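Long-range contact in BIFUNCTIONAL PROTEIN Proline utilization A (PutA) (Corynebacterium freiburgense, PDB 5UX5), which catalyses the two-step oxidation of proline to glutamate, joining an FAD-dependent proline dehydrogenase to an NAD-dependent aldehyde dehydrogenase in one chain: residues I805-R810 / L825-A830. Sequence-based numbering, arbitrary orientation.
Sequences IRDNVR and LGIMHA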
# COMPACT_ATOMS: atom_id res chain seq x y z
N ILE A 805 14.24 -13.31 11.93
CA ILE A 805 12.95 -13.70 12.48
C ILE A 805 13.19 -14.57 13.73
O ILE A 805 13.77 -15.66 13.62
CB ILE A 805 12.09 -14.46 11.45
CG1 ILE A 805 11.82 -13.58 10.23
CG2 ILE A 805 10.80 -14.99 12.06
CD1 ILE A 805 11.14 -14.31 9.14
N ARG A 806 12.78 -14.07 14.90
CA ARG A 806 12.72 -14.84 16.14
C ARG A 806 11.43 -15.63 16.25
O ARG A 806 10.34 -15.11 15.96
CB ARG A 806 12.75 -13.95 17.36
CG ARG A 806 13.86 -13.04 17.42
CD ARG A 806 13.68 -12.17 18.62
NE ARG A 806 14.84 -11.30 18.67
CZ ARG A 806 15.65 -11.21 19.69
NH1 ARG A 806 15.40 -11.91 20.80
NH2 ARG A 806 16.69 -10.39 19.61
N ASP A 807 11.54 -16.85 16.75
CA ASP A 807 10.42 -17.74 17.03
C ASP A 807 10.25 -17.93 18.54
O ASP A 807 11.23 -17.88 19.31
CB ASP A 807 10.65 -19.07 16.30
CG ASP A 807 9.39 -19.88 16.09
OD1 ASP A 807 8.27 -19.38 16.34
OD2 ASP A 807 9.52 -21.03 15.59
N ASN A 808 9.01 -18.16 18.97
CA ASN A 808 8.68 -18.45 20.37
C ASN A 808 8.94 -17.25 21.29
O ASN A 808 9.37 -17.40 22.43
CB ASN A 808 9.43 -19.69 20.85
CG ASN A 808 9.01 -20.94 20.10
OD1 ASN A 808 7.82 -21.19 19.90
ND2 ASN A 808 9.99 -21.70 19.62
N VAL A 809 8.68 -16.05 20.78
CA VAL A 809 8.75 -14.84 21.61
C VAL A 809 7.61 -14.89 22.62
O VAL A 809 6.44 -14.97 22.24
CB VAL A 809 8.69 -13.58 20.73
CG1 VAL A 809 8.43 -12.36 21.57
CG2 VAL A 809 9.98 -13.42 19.97
N ARG A 810 7.97 -14.85 23.96
CA ARG A 810 6.91 -15.10 24.93
C ARG A 810 6.35 -13.79 25.49
O ARG A 810 7.06 -12.78 25.52
CB ARG A 810 7.43 -15.98 26.07
CG ARG A 810 7.79 -17.42 25.69
CD ARG A 810 6.57 -18.20 25.21
NE ARG A 810 5.44 -18.13 26.14
CZ ARG A 810 4.27 -18.77 25.96
NH1 ARG A 810 4.08 -19.52 24.88
NH2 ARG A 810 3.30 -18.65 26.86
N LEU A 825 11.70 -9.35 13.18
CA LEU A 825 10.33 -9.75 13.39
C LEU A 825 10.31 -10.90 14.38
O LEU A 825 11.14 -11.80 14.28
CB LEU A 825 9.70 -10.21 12.09
CG LEU A 825 8.37 -10.94 12.18
CD1 LEU A 825 7.28 -9.96 12.59
CD2 LEU A 825 8.08 -11.57 10.83
N GLY A 826 9.39 -10.87 15.33
CA GLY A 826 9.24 -11.95 16.30
C GLY A 826 7.90 -12.65 16.12
O GLY A 826 6.87 -12.00 15.90
N ILE A 827 7.91 -13.98 16.25
CA ILE A 827 6.70 -14.79 16.15
C ILE A 827 6.31 -15.23 17.54
O ILE A 827 7.14 -15.77 18.28
CB ILE A 827 6.89 -16.02 15.25
CG1 ILE A 827 7.48 -15.62 13.91
CG2 ILE A 827 5.55 -16.76 15.10
CD1 ILE A 827 7.74 -16.78 13.00
N MET A 828 5.05 -14.99 17.90
CA MET A 828 4.47 -15.51 19.13
C MET A 828 3.42 -16.54 18.75
O MET A 828 2.76 -16.41 17.72
CB MET A 828 3.85 -14.40 19.96
CG MET A 828 4.72 -13.19 20.07
SD MET A 828 3.97 -11.90 21.08
CE MET A 828 4.21 -12.53 22.73
N HIS A 829 3.33 -17.61 19.54
CA HIS A 829 2.35 -18.66 19.30
C HIS A 829 1.30 -18.60 20.40
O HIS A 829 1.60 -18.89 21.57
CB HIS A 829 3.01 -20.03 19.25
CG HIS A 829 4.06 -20.15 18.19
ND1 HIS A 829 3.76 -20.46 16.88
CD2 HIS A 829 5.40 -20.02 18.25
CE1 HIS A 829 4.87 -20.50 16.18
NE2 HIS A 829 5.89 -20.24 16.98
N ALA A 830 0.07 -18.25 20.03
CA ALA A 830 -1.02 -18.10 20.98
C ALA A 830 -2.03 -19.24 20.84
O ALA A 830 -2.21 -19.79 19.75
CB ALA A 830 -1.72 -16.76 20.81
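Two neighbouring strands in the aldehyde dehydrogenase part of PutA, 805-807 and 825-830, illustrate how a parallel pair that loses its regular ladder at a turn is held on by one more backbone bond and by a side-chain bond. I805 begins the pairing beside L825, and its CG2, anti to the backbone N, meets I827 CD1 at 3.7 Å; L744 of helix 740-750 packs on I805 and L825, and V731 of strand 728-734 on L825 and I827. R806 then grips the opposite strand through its backbone: its N donates to L825 O (2.9 Å) and its O accepts from I827 N (2.7 Å), both nearly along the C=O axes. Its extended side chain leads away to a salt bridge with E785 and a hydrogen bond to G777 O. D807, with CG anti to the backbone N (chi1 -160°), swings OD1 to the edge of the H829 ring, where H829 NE2 donates to the syn lone pair of OD1 at 2.6 Å; carboxylate and ring planes stand 56° apart. N808 breaks the strand with a positive phi of 66°, sends a weak bond from its own N back to D807 OD1, and brings its OD1 within 3.2 Å of H829 CD2. This turn presents V809 N to I827 O, a 2.9 Å bond in the carbonyl plane, while the V809 and M828 side chains cross obliquely, CB against CG. R810 follows, its carbonyl carbon C lying against M828 CE. With H829 NE2 and, weakly, N808 N both donating to D807 OD1, the carboxylate is probably ionised, and its charge would favour a protonated H829.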